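Local coordinates for protein C2 toxin component I (Clostridium botulinum, PDB 2J3X) that acts as the enzymatic component of the binary C2 toxin, an ADP-ribosyltransferase that modifies actin, at residues I137-L151 with V183-S197. The protein carries 2 engineered substitutions. Numbering follows the deposited sequence.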
ATOM      1  N   ILE A 137       1.416  15.360  -6.541  1.00  9.64           N
ATOM      2  CA  ILE A 137       0.300  16.112  -5.890  1.00  9.32           C
ATOM      3  C   ILE A 137      -0.994  15.377  -6.181  1.00  8.64           C
ATOM      4  O   ILE A 137      -1.235  14.957  -7.308  1.00  9.88           O
ATOM      5  CB  ILE A 137       0.224  17.572  -6.443  1.00  9.85           C
ATOM      6  CG1 ILE A 137       1.477  18.353  -5.984  1.00 13.44           C
ATOM      7  CG2 ILE A 137      -1.062  18.275  -6.014  1.00 12.49           C
ATOM      8  CD1 ILE A 137       1.622  18.345  -4.584  1.00 16.58           C
ATOM      9  N   ASN A 138      -1.784  15.168  -5.134  1.00  9.96           N
ATOM     10  CA  ASN A 138      -3.025  14.419  -5.187  1.00 11.45           C
ATOM     11  C   ASN A 138      -2.875  12.914  -5.540  1.00 11.44           C
ATOM     12  O   ASN A 138      -3.855  12.241  -5.889  1.00 13.35           O
ATOM     13  CB  ASN A 138      -3.990  15.062  -6.156  1.00 10.65           C
ATOM     14  CG  ASN A 138      -5.396  14.963  -5.678  1.00 16.66           C
ATOM     15  OD1 ASN A 138      -5.637  14.559  -4.537  1.00 16.67           O
ATOM     16  ND2 ASN A 138      -6.354  15.294  -6.535  1.00 14.71           N
ATOM     17  N   GLN A 139      -1.648  12.401  -5.504  1.00  9.77           N
ATOM     18  CA  GLN A 139      -1.454  10.961  -5.536  1.00  8.90           C
ATOM     19  C   GLN A 139      -1.492  10.465  -4.102  1.00 10.92           C
ATOM     20  O   GLN A 139      -1.311  11.254  -3.163  1.00 12.66           O
ATOM     21  CB  GLN A 139      -0.084  10.612  -6.170  1.00  9.82           C
ATOM     22  CG  GLN A 139       0.143   9.081  -6.291  1.00  9.06           C
ATOM     23  CD  GLN A 139      -0.948   8.414  -7.084  1.00  9.41           C
ATOM     24  OE1 GLN A 139      -1.947   7.947  -6.526  1.00 12.78           O
ATOM     25  NE2 GLN A 139      -0.797   8.419  -8.413  1.00 11.22           N
ATOM     26  N   GLU A 140      -1.766   9.178  -3.894  1.00 11.01           N
ATOM     27  CA  GLU A 140      -1.924   8.683  -2.513  1.00 10.45           C
ATOM     28  C   GLU A 140      -0.955   7.554  -2.248  1.00 11.68           C
ATOM     29  O   GLU A 140      -0.937   6.530  -2.981  1.00 10.60           O
ATOM     30  CB  GLU A 140      -3.359   8.214  -2.313  1.00 12.38           C
ATOM     31  CG  GLU A 140      -3.666   7.784  -0.872  1.00 12.39           C
ATOM     32  CD  GLU A 140      -5.157   7.604  -0.651  1.00 16.57           C
ATOM     33  OE1 GLU A 140      -5.869   7.185  -1.601  1.00 15.70           O
ATOM     34  OE2 GLU A 140      -5.620   7.870   0.476  1.00 15.70           O
ATOM     35  N   TYR A 141      -0.125   7.734  -1.226  1.00  9.53           N
ATOM     36  CA  TYR A 141       1.001   6.811  -0.961  1.00  8.79           C
ATOM     37  C   TYR A 141       0.855   6.173   0.400  1.00  9.18           C
ATOM     38  O   TYR A 141       0.963   6.842   1.429  1.00  8.61           O
ATOM     39  CB  TYR A 141       2.304   7.603  -0.975  1.00  8.73           C
ATOM     40  CG  TYR A 141       2.568   8.244  -2.317  1.00  9.04           C
ATOM     41  CD1 TYR A 141       3.106   7.510  -3.383  1.00  8.09           C
ATOM     42  CD2 TYR A 141       2.292   9.628  -2.511  1.00  8.72           C
ATOM     43  CE1 TYR A 141       3.356   8.133  -4.624  1.00  9.79           C
ATOM     44  CE2 TYR A 141       2.535  10.247  -3.723  1.00  9.59           C
ATOM     45  CZ  TYR A 141       3.085   9.499  -4.780  1.00  8.69           C
ATOM     46  OH  TYR A 141       3.335  10.121  -5.993  1.00  9.68           O
ATOM     47  N   THR A 142       0.624   4.860   0.437  1.00  8.69           N
ATOM     48  CA  THR A 142       0.361   4.209   1.704  1.00  8.09           C
ATOM     49  C   THR A 142       1.633   3.810   2.447  1.00  8.96           C
ATOM     50  O   THR A 142       2.579   3.213   1.865  1.00  9.21           O
ATOM     51  CB  THR A 142      -0.491   2.925   1.421  1.00  8.68           C
ATOM     52  OG1 THR A 142      -1.606   3.315   0.613  1.00  9.74           O
ATOM     53  CG2 THR A 142      -0.947   2.226   2.735  1.00 10.61           C
ATOM     54  N   LYS A 143       1.654   4.088   3.761  1.00  9.04           N
ATOM     55  CA  LYS A 143       2.676   3.585   4.642  1.00 10.43           C
ATOM     56  C   LYS A 143       2.150   2.281   5.252  1.00 10.97           C
ATOM     57  O   LYS A 143       1.290   2.282   6.110  1.00  8.99           O
ATOM     58  CB  LYS A 143       2.968   4.623   5.749  1.00 11.16           C
ATOM     59  CG  LYS A 143       4.196   4.203   6.615  1.00 11.22           C
ATOM     60  CD  LYS A 143       5.525   4.607   5.952  1.00 14.19           C
ATOM     61  CE  LYS A 143       6.705   4.237   6.851  1.00 17.07           C
ATOM     62  NZ  LYS A 143       7.916   4.636   6.059  1.00 16.20           N
ATOM     63  N   PHE A 144       2.632   1.149   4.734  1.00  9.97           N
ATOM     64  CA  PHE A 144       2.113  -0.136   5.205  1.00  9.60           C
ATOM     65  C   PHE A 144       2.434  -0.431   6.658  1.00  9.98           C
ATOM     66  O   PHE A 144       1.598  -1.028   7.359  1.00 11.41           O
ATOM     67  CB  PHE A 144       2.639  -1.264   4.295  1.00 10.51           C
ATOM     68  CG  PHE A 144       2.295  -1.061   2.864  1.00  8.00           C
ATOM     69  CD1 PHE A 144       0.952  -1.102   2.408  1.00  9.62           C
ATOM     70  CD2 PHE A 144       3.322  -0.830   1.936  1.00  9.56           C
ATOM     71  CE1 PHE A 144       0.662  -0.931   1.013  1.00  8.16           C
ATOM     72  CE2 PHE A 144       3.047  -0.652   0.566  1.00 11.56           C
ATOM     73  CZ  PHE A 144       1.716  -0.686   0.111  1.00  8.67           C
ATOM     74  N   SER A 145       3.582   0.037   7.136  1.00  9.56           N
ATOM     75  CA  SER A 145       4.014  -0.219   8.507  1.00 10.93           C
ATOM     76  C   SER A 145       3.396   0.865   9.390  1.00 11.13           C
ATOM     77  O   SER A 145       2.640   1.693   8.903  1.00 11.23           O
ATOM     78  CB  SER A 145       5.542  -0.153   8.641  1.00 11.30           C
ATOM     79  OG  SER A 145       6.005   1.171   8.292  1.00 13.18           O
ATOM     80  N   PHE A 146       3.700   0.810  10.684  1.00 12.60           N
ATOM     81  CA  PHE A 146       3.406   1.947  11.566  1.00 12.53           C
ATOM     82  C   PHE A 146       4.079   3.166  10.952  1.00 13.67           C
ATOM     83  O   PHE A 146       5.152   3.038  10.323  1.00 13.90           O
ATOM     84  CB  PHE A 146       4.030   1.689  12.923  1.00 11.59           C
ATOM     85  CG  PHE A 146       3.533   0.424  13.541  1.00 10.34           C
ATOM     86  CD1 PHE A 146       2.203   0.338  14.025  1.00 10.12           C
ATOM     87  CD2 PHE A 146       4.361  -0.698  13.563  1.00 10.50           C
ATOM     88  CE1 PHE A 146       1.714  -0.867  14.612  1.00 11.65           C
ATOM     89  CE2 PHE A 146       3.894  -1.908  14.147  1.00 12.33           C
ATOM     90  CZ  PHE A 146       2.593  -1.993  14.669  1.00 10.65           C
ATOM     91  N   ILE A 147       3.479   4.325  11.160  1.00 13.52           N
ATOM     92  CA  ILE A 147       4.016   5.575  10.648  1.00 14.62           C
ATOM     93  C   ILE A 147       4.530   6.384  11.842  1.00 14.46           C
ATOM     94  O   ILE A 147       3.971   6.292  12.961  1.00 14.20           O
ATOM     95  CB  ILE A 147       2.936   6.288   9.785  1.00 14.00           C
ATOM     96  CG1 ILE A 147       3.505   7.416   8.939  1.00 16.38           C
ATOM     97  CG2 ILE A 147       1.760   6.746  10.652  1.00 14.75           C
ATOM     98  CD1 ILE A 147       2.431   8.076   8.027  1.00 17.82           C
ATOM     99  N   SER A 148       5.654   7.079  11.656  1.00 14.17           N
ATOM    100  CA  SER A 148       6.258   7.864  12.741  1.00 15.46           C
ATOM    101  C   SER A 148       6.069   9.324  12.406  1.00 15.32           C
ATOM    102  O   SER A 148       6.179   9.696  11.245  1.00 15.27           O
ATOM    103  CB  SER A 148       7.743   7.574  12.832  1.00 15.54           C
ATOM    104  OG  SER A 148       7.985   6.216  13.223  1.00 17.67           O
ATOM    105  N   LEU A 149       5.764  10.156  13.398  1.00 13.57           N
ATOM    106  CA  LEU A 149       5.621  11.595  13.164  1.00 13.15           C
ATOM    107  C   LEU A 149       6.689  12.308  13.988  1.00 13.09           C
ATOM    108  O   LEU A 149       6.541  12.388  15.230  1.00 13.07           O
ATOM    109  CB  LEU A 149       4.240  12.068  13.601  1.00 13.12           C
ATOM    110  CG  LEU A 149       3.984  13.552  13.283  1.00 12.71           C
ATOM    111  CD1 LEU A 149       3.481  13.852  11.839  1.00 13.33           C
ATOM    112  CD2 LEU A 149       2.949  14.153  14.298  1.00 13.98           C
ATOM    113  N   GLY A 150       7.771  12.749  13.346  1.00 13.05           N
ATOM    114  CA  GLY A 150       8.875  13.450  14.059  1.00 11.29           C
ATOM    115  C   GLY A 150       8.381  14.828  14.485  1.00 11.56           C
ATOM    116  O   GLY A 150       7.715  15.506  13.722  1.00 10.98           O
ATOM    117  N   LEU A 151       8.682  15.222  15.727  1.00 11.34           N
ATOM    118  CA  LEU A 151       8.040  16.409  16.270  1.00 11.44           C
ATOM    119  C   LEU A 151       8.831  17.683  16.105  1.00 10.88           C
ATOM    120  O   LEU A 151       8.274  18.770  16.294  1.00 11.71           O
ATOM    121  CB  LEU A 151       7.695  16.233  17.766  1.00 11.00           C
ATOM    122  CG  LEU A 151       6.655  15.120  17.950  1.00 12.36           C
ATOM    123  CD1 LEU A 151       6.354  14.947  19.444  1.00 14.83           C
ATOM    124  CD2 LEU A 151       5.388  15.381  17.164  1.00 12.03           C
ATOM    125  N   VAL A 183      12.051  13.216  19.098  1.00 16.82           N
ATOM    126  CA  VAL A 183      10.825  12.781  19.732  1.00 15.99           C
ATOM    127  C   VAL A 183       9.811  12.536  18.617  1.00 15.19           C
ATOM    128  O   VAL A 183       9.692  13.367  17.718  1.00 14.06           O
ATOM    129  CB  VAL A 183      10.307  13.888  20.697  1.00 16.87           C
ATOM    130  CG1 VAL A 183       9.114  13.364  21.518  1.00 15.79           C
ATOM    131  CG2 VAL A 183      11.439  14.347  21.604  1.00 17.36           C
ATOM    132  N   SER A 184       9.069  11.431  18.685  1.00 15.46           N
ATOM    133  CA  SER A 184       8.130  11.088  17.608  1.00 15.83           C
ATOM    134  C   SER A 184       6.848  10.475  18.146  1.00 14.99           C
ATOM    135  O   SER A 184       6.831   9.815  19.204  1.00 14.76           O
ATOM    136  CB  SER A 184       8.752  10.074  16.608  1.00 17.76           C
ATOM    137  OG  SER A 184       9.950  10.572  16.059  1.00 22.37           O
ATOM    138  N   LEU A 185       5.773  10.692  17.432  1.00 12.81           N
ATOM    139  CA  LEU A 185       4.572   9.866  17.693  1.00 13.31           C
ATOM    140  C   LEU A 185       4.701   8.602  16.844  1.00 13.94           C
ATOM    141  O   LEU A 185       5.341   8.612  15.798  1.00 13.31           O
ATOM    142  CB  LEU A 185       3.275  10.553  17.299  1.00 14.76           C
ATOM    143  CG  LEU A 185       3.031  12.000  17.795  1.00 14.56           C
ATOM    144  CD1 LEU A 185       1.661  12.483  17.489  1.00 14.27           C
ATOM    145  CD2 LEU A 185       3.319  12.069  19.325  1.00 15.29           C
ATOM    146  N   LEU A 186       4.044   7.547  17.293  1.00 13.84           N
ATOM    147  CA  LEU A 186       3.927   6.330  16.515  1.00 13.00           C
ATOM    148  C   LEU A 186       2.442   6.201  16.232  1.00 12.58           C
ATOM    149  O   LEU A 186       1.627   6.279  17.164  1.00 12.69           O
ATOM    150  CB  LEU A 186       4.422   5.135  17.363  1.00 14.46           C
ATOM    151  CG  LEU A 186       4.472   3.847  16.514  1.00 15.33           C
ATOM    152  CD1 LEU A 186       5.496   3.965  15.400  1.00 17.05           C
ATOM    153  CD2 LEU A 186       4.791   2.678  17.428  1.00 18.56           C
ATOM    154  N   LEU A 187       2.065   5.992  14.972  1.00 10.55           N
ATOM    155  CA  LEU A 187       0.642   5.850  14.636  1.00 11.77           C
ATOM    156  C   LEU A 187       0.417   4.479  13.968  1.00 11.66           C
ATOM    157  O   LEU A 187       1.390   3.817  13.596  1.00 10.54           O
ATOM    158  CB  LEU A 187       0.151   6.977  13.704  1.00 12.86           C
ATOM    159  CG  LEU A 187       0.610   8.390  14.041  1.00 15.68           C
ATOM    160  CD1 LEU A 187       0.116   9.296  12.900  1.00 18.33           C
ATOM    161  CD2 LEU A 187       0.011   8.842  15.357  1.00 15.56           C
ATOM    162  N   ASN A 188      -0.850   4.075  13.860  1.00 11.96           N
ATOM    163  CA  ASN A 188      -1.243   2.768  13.347  1.00 12.00           C
ATOM    164  C   ASN A 188      -0.676   2.518  11.950  1.00 12.47           C
ATOM    165  O   ASN A 188      -0.355   3.454  11.169  1.00 12.87           O
ATOM    166  CB  ASN A 188      -2.776   2.734  13.244  1.00 11.73           C
ATOM    167  CG  ASN A 188      -3.438   2.570  14.595  1.00 16.87           C
ATOM    168  OD1 ASN A 188      -2.807   2.071  15.521  1.00 23.97           O
ATOM    169  ND2 ASN A 188      -4.723   2.864  14.672  1.00 21.04           N
ATOM    170  N   GLN A 189      -0.625   1.238  11.598  1.00 11.63           N
ATOM    171  CA  GLN A 189      -0.267   0.834  10.263  1.00 11.15           C
ATOM    172  C   GLN A 189      -1.341   1.305   9.270  1.00 12.09           C
ATOM    173  O   GLN A 189      -2.535   1.457   9.615  1.00 11.13           O
ATOM    174  CB  GLN A 189      -0.330  -0.700  10.203  1.00 10.96           C
ATOM    175  CG  GLN A 189       0.723  -1.418  11.054  1.00 10.41           C
ATOM    176  CD  GLN A 189       0.842  -2.878  10.625  1.00 11.84           C
ATOM    177  OE1 GLN A 189       0.668  -3.756  11.449  1.00 12.27           O
ATOM    178  NE2 GLN A 189       1.143  -3.138   9.320  1.00 10.39           N
ATOM    179  N   GLY A 190      -0.920   1.494   8.013  1.00 12.27           N
ATOM    180  CA  GLY A 190      -1.875   1.602   6.923  1.00 11.16           C
ATOM    181  C   GLY A 190      -2.448   2.984   6.615  1.00 11.36           C
ATOM    182  O   GLY A 190      -3.456   3.096   5.915  1.00 12.36           O
ATOM    183  N   PHE A 191      -1.815   4.037   7.128  1.00 11.59           N
ATOM    184  CA  PHE A 191      -2.208   5.368   6.697  1.00 10.10           C
ATOM    185  C   PHE A 191      -1.540   5.671   5.391  1.00 10.91           C
ATOM    186  O   PHE A 191      -0.438   5.159   5.123  1.00 11.39           O
ATOM    187  CB  PHE A 191      -1.751   6.444   7.703  1.00 12.39           C
ATOM    188  CG  PHE A 191      -2.621   6.525   8.932  1.00 12.59           C
ATOM    189  CD1 PHE A 191      -3.929   6.958   8.818  1.00 14.25           C
ATOM    190  CD2 PHE A 191      -2.119   6.167  10.186  1.00 11.55           C
ATOM    191  CE1 PHE A 191      -4.770   7.016   9.938  1.00 17.29           C
ATOM    192  CE2 PHE A 191      -2.952   6.215  11.338  1.00 13.16           C
ATOM    193  CZ  PHE A 191      -4.268   6.661  11.184  1.00 15.67           C
ATOM    194  N   SER A 192      -2.149   6.587   4.639  1.00  9.35           N
ATOM    195  CA  SER A 192      -1.543   7.115   3.435  1.00 11.27           C
ATOM    196  C   SER A 192      -1.319   8.610   3.577  1.00 11.36           C
ATOM    197  O   SER A 192      -1.943   9.257   4.427  1.00 11.02           O
ATOM    198  CB  SER A 192      -2.448   6.904   2.220  1.00 10.78           C
ATOM    199  OG  SER A 192      -2.578   5.497   1.983  1.00 12.63           O
ATOM    200  N   ILE A 193      -0.439   9.113   2.729  1.00 10.82           N
ATOM    201  CA  ILE A 193      -0.235  10.570   2.626  1.00 12.70           C
ATOM    202  C   ILE A 193      -0.641  10.967   1.209  1.00 11.95           C
ATOM    203  O   ILE A 193      -0.276  10.288   0.249  1.00 10.43           O
ATOM    204  CB  ILE A 193       1.210  10.934   2.898  1.00 13.43           C
ATOM    205  CG1 ILE A 193       1.499  10.870   4.396  1.00 19.85           C
ATOM    206  CG2 ILE A 193       1.455  12.414   2.569  1.00 16.32           C
ATOM    207  CD1 ILE A 193       0.883  12.131   5.216  1.00 21.54           C
ATOM    208  N   ILE A 194      -1.395  12.062   1.102  1.00 10.63           N
ATOM    209  CA  ILE A 194      -1.741  12.689  -0.164  1.00 11.86           C
ATOM    210  C   ILE A 194      -1.038  14.069  -0.223  1.00 11.13           C
ATOM    211  O   ILE A 194      -1.427  15.005   0.497  1.00 11.38           O
ATOM    212  CB  ILE A 194      -3.237  12.889  -0.272  1.00 11.33           C
ATOM    213  CG1 ILE A 194      -3.981  11.550  -0.168  1.00 14.13           C
ATOM    214  CG2 ILE A 194      -3.574  13.568  -1.636  1.00 12.25           C
ATOM    215  CD1 ILE A 194      -5.520  11.718  -0.117  1.00 14.59           C
ATOM    216  N   PRO A 195       0.029  14.180  -1.022  1.00 11.08           N
ATOM    217  CA  PRO A 195       0.753  15.475  -1.084  1.00 10.37           C
ATOM    218  C   PRO A 195      -0.222  16.500  -1.657  1.00 10.39           C
ATOM    219  O   PRO A 195      -0.916  16.218  -2.636  1.00 11.43           O
ATOM    220  CB  PRO A 195       1.866  15.179  -2.116  1.00  9.03           C
ATOM    221  CG  PRO A 195       2.153  13.701  -1.854  1.00 12.02           C
ATOM    222  CD  PRO A 195       0.715  13.136  -1.837  1.00 10.89           C
ATOM    223  N   GLU A 196      -0.300  17.659  -1.001  1.00 10.89           N
ATOM    224  CA  GLU A 196      -1.199  18.724  -1.453  1.00 12.60           C
ATOM    225  C   GLU A 196      -0.460  19.919  -2.040  1.00 12.89           C
ATOM    226  O   GLU A 196      -1.031  20.598  -2.915  1.00 13.75           O
ATOM    227  CB  GLU A 196      -2.101  19.167  -0.296  1.00 14.47           C
ATOM    228  CG  GLU A 196      -2.925  17.990   0.335  1.00 18.98           C
ATOM    229  CD  GLU A 196      -4.090  17.488  -0.498  1.00 27.85           C
ATOM    230  OE1 GLU A 196      -4.298  17.974  -1.648  1.00 30.98           O
ATOM    231  OE2 GLU A 196      -4.821  16.577   0.002  1.00 28.66           O
ATOM    232  N   SER A 197       0.784  20.133  -1.606  1.00 12.06           N
ATOM    233  CA  SER A 197       1.627  21.222  -2.142  1.00 13.39           C
ATOM    234  C   SER A 197       3.083  20.885  -1.900  1.00 13.78           C
ATOM    235  O   SER A 197       3.393  20.055  -1.073  1.00 13.16           O
ATOM    236  CB  SER A 197       1.318  22.572  -1.478  1.00 13.69           C
ATOM    237  OG  SER A 197       1.542  22.507  -0.093  1.00 14.89           O
TER
HETATM  238  O   HOH W   1       0.602   4.056   8.634  1.00 10.14           O
HETATM  239  O   HOH W   2       7.528   6.930  15.987  1.00 35.48           O
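Q189 lies across the ring of F146 where the two segments turn together: its CG sits over one face, 3.9 Å from the centroid and displaced toward the rim, a CH-pi contact. With the glutamine chain extended beyond CG (chi2 -164°), its amide passes the phenyl ring at a plane angle of 58°, and NE2 gives F144 O a nearly straight hydrogen bond of 2.9 Å that lies in the amide plane. The same amide also bonds S57 O through NE2 and R86 NE through OE1, so both of its ends are held. The backbone O of L187 meets the edge of the F146 ring.

Flanking the two turns, the chains pair antiparallel, 141-143 with 191-197 and 147-150 with 183-187. Both pairs belong to one mixed sheet of the N-terminal ADP-ribosyltransferase-type domain and lie toward opposite ends of its strand order, 141-143 outermost at one end and 183-187 next to the outermost strand, 175-178, at the other. In the first pair T142 and S192 oppose each other at a non-hydrogen-bonded position, their hydroxyls OG1 and OG linked at 2.8 Å; R366 also bonds T142 OG1. Beside them E140, its CG anti to the backbone N (chi1 -175°), slants across S192 and I194, with CG 3.4 Å from S192 CB and also against I194 CG1. On the other face P195 brings CD to the edge of the Y141 ring, in its plane, 3.9 Å from CE2.

In the second pair, I147 pushes CG2 tightly against L187 CB at 3.5 Å; the same methyl touches F191 CD2, joining this pair to the start of 191-197. L149 and L185 point the same way, CD2 beside CD1, and just beyond the strand L151 CD1 meets V183 CG1 at 3.8 Å.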